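Local coordinates for PLP-Dependent L-Arginine Hydroxylase MppP (Streptomyces wadayamensis, PDB 6C92), which uses pyridoxal 5'-phosphate to hydroxylate L-arginine, a reaction that also yields 2-ketoarginine as a product, at the interface of chains A and B. Numbering follows the deposited sequence. Chains: chain A, PLP-Dependent L-Arginine Hydroxylase MppP; chain B, PLP-Dependent L-Arginine Hydroxylase MppP.

Contact 1: the interface of chains A and B. Residues chain A 9-10, 117, 120-121; chain B 245, 248-249.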
loop_
_atom_site.group_PDB
_atom_site.type_symbol
_atom_site.label_atom_id
_atom_site.label_comp_id
_atom_site.label_asym_id
_atom_site.label_seq_id
_atom_site.Cartn_x
_atom_site.Cartn_y
_atom_site.Cartn_z
ATOM N N GLU A 9 10.491 13.379 12.449
ATOM C CA GLU A 9 11.727 12.708 12.052
ATOM C C GLU A 9 11.644 11.235 12.453
ATOM O O GLU A 9 11.125 10.868 13.519
ATOM C CB GLU A 9 12.960 13.376 12.683
ATOM C CG GLU A 9 14.315 12.973 12.083
ATOM C CD GLU A 9 14.831 13.931 10.976
ATOM O OE1 GLU A 9 14.524 15.156 10.999
ATOM O OE2 GLU A 9 15.577 13.459 10.086
ATOM N N ASN A 10 12.145 10.397 11.557
ATOM C CA ASN A 10 12.228 8.960 11.768
ATOM C C ASN A 10 13.348 8.463 10.859
ATOM O O ASN A 10 13.965 9.250 10.133
ATOM C CB ASN A 10 10.887 8.290 11.470
ATOM C CG ASN A 10 10.348 8.682 10.111
ATOM O OD1 ASN A 10 11.125 8.896 9.181
ATOM N ND2 ASN A 10 9.018 8.798 9.989
ATOM N N ASN A 117 9.703 2.321 12.315
ATOM C CA ASN A 117 8.324 2.555 11.892
ATOM C C ASN A 117 7.362 1.555 12.525
ATOM O O ASN A 117 6.160 1.818 12.568
ATOM C CB ASN A 117 8.212 2.570 10.356
ATOM C CG ASN A 117 7.862 1.221 9.768
ATOM O OD1 ASN A 117 8.280 0.181 10.273
ATOM N ND2 ASN A 117 7.110 1.235 8.663
ATOM N N ASP A 120 6.548 3.632 15.394
ATOM C CA ASP A 120 5.833 4.852 15.003
ATOM C C ASP A 120 4.430 4.551 14.472
ATOM O O ASP A 120 3.505 5.349 14.685
ATOM C CB ASP A 120 6.655 5.623 13.971
ATOM C CG ASP A 120 7.892 6.253 14.581
ATOM O OD1 ASP A 120 7.940 6.366 15.827
ATOM O OD2 ASP A 120 8.801 6.617 13.825
ATOM N N LEU A 121 4.245 3.427 13.791
ATOM C CA LEU A 121 2.896 3.062 13.363
ATOM C C LEU A 121 2.035 2.660 14.549
ATOM O O LEU A 121 0.842 2.967 14.594
ATOM C CB LEU A 121 2.949 1.938 12.331
ATOM C CG LEU A 121 3.523 2.323 10.977
ATOM C CD1 LEU A 121 3.655 1.117 10.091
ATOM C CD2 LEU A 121 2.658 3.347 10.269
ATOM N N LYS B 245 4.674 13.364 7.474
ATOM C CA LYS B 245 5.239 12.482 8.492
ATOM C C LYS B 245 4.588 11.103 8.442
ATOM O O LYS B 245 5.285 10.085 8.467
ATOM C CB LYS B 245 5.097 13.123 9.871
ATOM C CG LYS B 245 5.311 12.206 11.101
ATOM C CD LYS B 245 6.755 11.823 11.370
ATOM C CE LYS B 245 6.865 11.064 12.701
ATOM N NZ LYS B 245 7.412 9.674 12.572
ATOM N N SER B 248 5.752 9.085 5.555
ATOM C CA SER B 248 7.073 8.512 5.750
ATOM C C SER B 248 7.068 7.357 6.754
ATOM O O SER B 248 7.981 6.519 6.718
ATOM C CB SER B 248 8.062 9.606 6.176
ATOM O OG SER B 248 7.888 10.005 7.529
ATOM N N ASP B 249 6.073 7.288 7.644
ATOM C CA ASP B 249 5.937 6.111 8.497
ATOM C C ASP B 249 5.526 4.896 7.689
ATOM O O ASP B 249 5.908 3.774 8.035
ATOM C CB ASP B 249 4.910 6.332 9.602
ATOM C CG ASP B 249 5.334 7.377 10.619
ATOM O OD1 ASP B 249 6.560 7.602 10.784
ATOM O OD2 ASP B 249 4.428 7.943 11.263
HETATM O O HOH W 1 2.352 6.663 12.305
HETATM O O HOH W 2 8.641 5.885 11.236
#
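The side-chain amide of A:Asn10 and the carboxylate of B:Asp249 meet with their planes turned 60° apart, OD1 of B:Asp249 receiving the amide nearly along its own C-O axis. This is a subunit contact of helix 243-250 of chain B with the N-terminal segment and helix 116-124 of chain A. In the amide plane of A:Asn10 lies the hydroxyl of B:Ser248, and ND2 donates to its OG across 3.0 Å in a nearly straight bond. ND2 also donates to OD1 of B:Asp249 at 2.8 Å, a more bent bond tilted from the amide plane. CG of A:Asn10 lies between its backbone N and carbonyl carbon (chi1 52°), which turns ND2 to the partner helix. Asparagine suits the place because one NH2 group can serve two acceptors. The hydroxyl of B:Ser248 donates to O of B:Lys245, which fixes its rotation. NZ of B:Lys245 takes the syn side of OD1 of B:Asp249 and lies 3.6 Å from OD2 of A:Asp120. Poor order makes this lysine's contacts less certain, but an ammonium here would probably ease the repulsion of the two carboxylates. One water bridges these carboxylates, OD2 to OD1; another joins the backbone O of A:Asp120 to OD2 of B:Asp249. A:Asp120 is a magnesium ligand in a structure of this protein. CD2 of A:Leu121 packs along CB of B:Asp249. ND2 of A:Asn117 reaches O of B:Asp249 at 2.9 Å, almost in line with the carbonyl bond.

Contact 2: the interface of chains A and B. Residues chain A 12, 15, 19, 27, 29, 31, 227; chain B 57, 252-253.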
loop_
_atom_site.group_PDB
_atom_site.type_symbol
_atom_site.label_atom_id
_atom_site.label_comp_id
_atom_site.label_asym_id
_atom_site.label_seq_id
_atom_site.Cartn_x
_atom_site.Cartn_y
_atom_site.Cartn_z
ATOM N N THR A 12 13.079 6.636 8.207
ATOM C CA THR A 12 12.718 6.782 6.800
ATOM C C THR A 12 13.124 8.159 6.277
ATOM O O THR A 12 13.593 8.288 5.140
ATOM C CB THR A 12 11.219 6.530 6.615
ATOM O OG1 THR A 12 10.899 5.219 7.109
ATOM C CG2 THR A 12 10.824 6.615 5.116
ATOM N N GLU A 15 16.497 8.097 5.342
ATOM C CA GLU A 15 16.664 7.287 4.136
ATOM C C GLU A 15 16.306 8.072 2.875
ATOM O O GLU A 15 16.894 7.822 1.815
ATOM C CB GLU A 15 15.835 6.002 4.246
ATOM C CG GLU A 15 16.403 5.013 5.299
ATOM C CD GLU A 15 15.564 3.750 5.487
ATOM O OE1 GLU A 15 14.466 3.653 4.901
ATOM O OE2 GLU A 15 16.010 2.844 6.227
ATOM N N LEU A 19 18.297 8.517 -1.366
ATOM C CA LEU A 19 17.564 7.702 -2.335
ATOM C C LEU A 19 18.044 7.911 -3.770
ATOM O O LEU A 19 17.933 6.995 -4.593
ATOM C CB LEU A 19 16.062 8.003 -2.218
ATOM C CG LEU A 19 15.023 6.899 -2.440
ATOM C CD1 LEU A 19 15.375 5.608 -1.711
ATOM C CD2 LEU A 19 13.659 7.408 -1.978
ATOM N N ASP A 27 19.040 2.638 3.353
ATOM C CA ASP A 27 17.858 1.795 3.469
ATOM C C ASP A 27 18.190 0.336 3.165
ATOM O O ASP A 27 19.132 0.014 2.434
ATOM C CB ASP A 27 16.736 2.295 2.554
ATOM C CG ASP A 27 17.056 2.123 1.090
ATOM O OD1 ASP A 27 16.997 0.974 0.600
ATOM O OD2 ASP A 27 17.348 3.145 0.426
ATOM N N HIS A 29 16.489 -1.956 1.604
ATOM C CA HIS A 29 15.932 -2.597 0.415
ATOM C C HIS A 29 17.046 -3.175 -0.447
ATOM O O HIS A 29 18.193 -2.736 -0.405
ATOM C CB HIS A 29 15.103 -1.593 -0.396
ATOM C CG HIS A 29 13.837 -1.167 0.293
ATOM N ND1 HIS A 29 13.135 -0.033 -0.062
ATOM C CD2 HIS A 29 13.137 -1.740 1.302
ATOM C CE1 HIS A 29 12.070 0.084 0.712
ATOM N NE2 HIS A 29 12.043 -0.942 1.544
ATOM N N ARG A 31 19.144 -3.685 -3.548
ATOM C CA ARG A 31 19.512 -2.894 -4.709
ATOM C C ARG A 31 20.700 -3.467 -5.469
ATOM O O ARG A 31 21.221 -2.802 -6.364
ATOM C CB ARG A 31 19.797 -1.449 -4.281
ATOM C CG ARG A 31 18.605 -0.845 -3.459
ATOM C CD ARG A 31 18.780 0.642 -3.139
ATOM N NE ARG A 31 17.697 1.157 -2.289
ATOM C CZ ARG A 31 16.522 1.599 -2.745
ATOM N NH1 ARG A 31 16.247 1.599 -4.047
ATOM N NH2 ARG A 31 15.609 2.048 -1.898
ATOM N N ASP A 227 11.321 -2.698 -5.701
ATOM C CA ASP A 227 10.280 -2.494 -4.708
ATOM C C ASP A 227 8.941 -3.103 -5.102
ATOM O O ASP A 227 7.898 -2.709 -4.565
ATOM C CB ASP A 227 10.109 -1.001 -4.403
ATOM C CG ASP A 227 11.131 -0.492 -3.405
ATOM O OD1 ASP A 227 12.340 -0.775 -3.569
ATOM O OD2 ASP A 227 10.718 0.190 -2.449
ATOM N N VAL B 57 15.315 7.680 -9.125
ATOM C CA VAL B 57 13.862 7.562 -9.058
ATOM C C VAL B 57 13.185 8.933 -9.135
ATOM O O VAL B 57 12.114 9.065 -9.741
ATOM C CB VAL B 57 13.471 6.783 -7.781
ATOM C CG1 VAL B 57 13.927 7.527 -6.528
ATOM C CG2 VAL B 57 11.983 6.496 -7.753
ATOM N N LEU B 252 8.781 4.431 1.930
ATOM C CA LEU B 252 9.907 5.176 1.377
ATOM C C LEU B 252 9.593 5.753 0.002
ATOM O O LEU B 252 10.252 6.715 -0.420
ATOM C CB LEU B 252 11.115 4.242 1.299
ATOM C CG LEU B 252 12.474 4.842 0.931
ATOM C CD1 LEU B 252 12.970 5.754 2.052
ATOM C CD2 LEU B 252 13.456 3.717 0.647
ATOM N N GLY B 253 8.633 5.159 -0.699
ATOM C CA GLY B 253 8.258 5.546 -2.045
ATOM C C GLY B 253 7.716 4.339 -2.793
ATOM O O GLY B 253 7.656 3.225 -2.268
HETATM O O HOH W 3 8.796 1.075 -0.895
HETATM O O HOH W 4 17.141 6.351 -7.204
#
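B:Leu252, a knob just after helix 243-250, pushes its isobutyl group against chain A in the dimer of the deposited assembly, the one expected of the family. It buries more surface (99 Å²) than any other residue of the patch. With CG anti to the backbone N (chi1 -172°), its two methyls are spread to different walls. CD2 of B:Leu252 meets CD1 of A:Leu19 at 3.6 Å, the two leucines lying side by side and pointing opposite ways. CD1 of B:Leu252 rests 3.6 Å from CB of A:Glu15, with CG2 of A:Thr12 beside it. A branched leucine, with two methyls to send to different walls, suits this socket. Further out, polar side chains close the wall round CD2 of B:Leu252: A:His29 by its ND1-CE1 side, and A:Arg31 by the in-plane edge of its guanidinium, NH2 lying 3.7 Å from that methyl. CG of A:Asp27 stands 4.0 Å from the same CD2. Its OD1 accepts NE of A:Arg31 at 3.0 Å through the syn lone pair and the backbone N of A:His29 through the anti one. An alanine in place of A:Asp27 would probably leave the guanidinium of A:Arg31 and N of A:His29 without their carboxylate mate, and the guanidinium free to swing from B:Leu252. At the rim, one water links the carboxylate of A:Asp227, whose order is uncertain, to O of B:Gly253. Another lies 2.8 Å from O of A:Leu19 and 3.0 Å from N of B:Val57.

Contact 3: the interface of chains A and B. Residues chain A 88-89, 91-92, 227, 229; chain B 88, 250, 253.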
loop_
_atom_site.group_PDB
_atom_site.type_symbol
_atom_site.label_atom_id
_atom_site.label_comp_id
_atom_site.label_asym_id
_atom_site.label_seq_id
_atom_site.Cartn_x
_atom_site.Cartn_y
_atom_site.Cartn_z
ATOM N N TYR A 88 0.263 -4.360 -0.095
ATOM C CA TYR A 88 1.241 -3.677 -0.943
ATOM C C TYR A 88 2.638 -3.731 -0.342
ATOM O O TYR A 88 3.636 -3.697 -1.074
ATOM C CB TYR A 88 0.846 -2.223 -1.159
ATOM C CG TYR A 88 -0.466 -2.033 -1.822
ATOM C CD1 TYR A 88 -0.706 -2.537 -3.106
ATOM C CD2 TYR A 88 -1.480 -1.328 -1.185
ATOM C CE1 TYR A 88 -1.920 -2.336 -3.741
ATOM C CE2 TYR A 88 -2.708 -1.131 -1.805
ATOM C CZ TYR A 88 -2.926 -1.649 -3.076
ATOM O OH TYR A 88 -4.122 -1.457 -3.720
ATOM N N SER A 89 2.735 -3.719 0.980
ATOM C CA SER A 89 4.005 -3.739 1.671
ATOM C C SER A 89 3.762 -4.264 3.071
ATOM O O SER A 89 2.635 -4.254 3.557
ATOM C CB SER A 89 4.622 -2.358 1.757
ATOM O OG SER A 89 3.913 -1.591 2.721
ATOM N N SER A 91 4.749 -2.601 5.663
ATOM C CA SER A 91 4.293 -1.448 6.443
ATOM C C SER A 91 2.786 -1.265 6.314
ATOM O O SER A 91 2.143 -0.800 7.260
ATOM C CB SER A 91 5.010 -0.172 5.991
ATOM O OG SER A 91 6.404 -0.226 6.254
ATOM N N VAL A 92 2.212 -1.587 5.144
ATOM C CA VAL A 92 0.758 -1.535 5.029
ATOM C C VAL A 92 0.149 -2.610 5.919
ATOM O O VAL A 92 -0.810 -2.353 6.645
ATOM C CB VAL A 92 0.312 -1.665 3.568
ATOM C CG1 VAL A 92 -1.187 -1.841 3.471
ATOM C CG2 VAL A 92 0.782 -0.452 2.736
ATOM N N ASP A 227 11.321 -2.698 -5.701
ATOM C CA ASP A 227 10.280 -2.494 -4.708
ATOM C C ASP A 227 8.941 -3.103 -5.102
ATOM O O ASP A 227 7.898 -2.709 -4.565
ATOM C CB ASP A 227 10.109 -1.001 -4.403
ATOM C CG ASP A 227 11.131 -0.492 -3.405
ATOM O OD1 ASP A 227 12.340 -0.775 -3.569
ATOM O OD2 ASP A 227 10.718 0.190 -2.449
ATOM N N LYS A 229 6.702 -6.048 -4.499
ATOM C CA LYS A 229 6.774 -6.874 -3.307
ATOM C C LYS A 229 5.376 -7.019 -2.724
ATOM O O LYS A 229 4.429 -6.350 -3.142
ATOM C CB LYS A 229 7.736 -6.245 -2.277
ATOM C CG LYS A 229 7.187 -4.887 -1.804
ATOM C CD LYS A 229 8.203 -4.000 -1.084
ATOM C CE LYS A 229 7.587 -2.619 -0.831
ATOM N NZ LYS A 229 8.573 -1.672 -0.217
ATOM N N TYR B 88 1.256 3.687 -2.822
ATOM C CA TYR B 88 0.902 2.419 -3.468
ATOM C C TYR B 88 -0.481 2.444 -4.099
ATOM O O TYR B 88 -0.725 1.724 -5.074
ATOM C CB TYR B 88 0.923 1.284 -2.469
ATOM C CG TYR B 88 2.263 1.077 -1.798
ATOM C CD1 TYR B 88 3.419 0.845 -2.546
ATOM C CD2 TYR B 88 2.369 1.096 -0.405
ATOM C CE1 TYR B 88 4.642 0.654 -1.926
ATOM C CE2 TYR B 88 3.589 0.894 0.220
ATOM C CZ TYR B 88 4.714 0.669 -0.542
ATOM O OH TYR B 88 5.929 0.476 0.081
ATOM N N ILE B 250 4.776 5.096 6.601
ATOM C CA ILE B 250 4.252 3.961 5.832
ATOM C C ILE B 250 5.183 3.552 4.697
ATOM O O ILE B 250 5.346 2.356 4.448
ATOM C CB ILE B 250 2.829 4.268 5.325
ATOM C CG1 ILE B 250 1.850 4.305 6.519
ATOM C CG2 ILE B 250 2.336 3.202 4.326
ATOM C CD1 ILE B 250 0.537 4.844 6.215
ATOM N N GLY B 253 8.633 5.159 -0.699
ATOM C CA GLY B 253 8.258 5.546 -2.045
ATOM C C GLY B 253 7.716 4.339 -2.793
ATOM O O GLY B 253 7.656 3.225 -2.268
HETATM O O HOH W 5 5.847 0.448 2.698
HETATM O O HOH W 6 8.796 1.075 -0.895
#
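Two copies of the same residue, A:Tyr88 and B:Tyr88, form the apolar centre, set alongside each other in antiparallel fashion. Overlap is at the roots of the side chains: CB of A:Tyr88 lies 3.6 Å from CG of B:Tyr88, and the phenol groups point away from each other. Each has CG beside its backbone N (chi1 near -60°), which directs the ring along the partner. CG2 of A:Val92 packs on CD2 of B:Tyr88 at 3.8 Å, and CB of A:Ser89 sits over the ring face beside CE2. Tyrosine suits this place because its ring fills the apolar middle while its hydroxyl reaches the wet rim. There OH of B:Tyr88 is 2.6 Å from a water at the ring's edge, which also contacts OG of A:Ser89 and O of B:Ile250. The water shared with A:Asp227 and B:Gly253 is also held by NZ of A:Lys229 and OH of B:Tyr88; the direct bond between that ammonium and the phenol is weak. OG of A:Ser89 accepts N of A:Val92 at 3.0 Å, capping the start of helix 90-102. The tyrosines sit in the short turns joining strand 84-87 to the following helix, and their meeting as like residues places the pair close to the twofold relation of the two subunits.

Contact 1 lies about 14 Å from both contact 2 and contact 3, measured between the centres of their C-alpha atoms, and contacts 2 and 3 are about 11 Å apart. The latter two share A:Asp227 and B:Gly253 and the water between them. On chain B, helix 243-250 and the residues just after it run through all three, supplying contact 1 from its last turns, contact 3 from its end and contact 2 from the segment beyond. One stretch of chain B is therefore gripped at several points by chain A, as expected of the dimer common among relatives in this aminotransferase family.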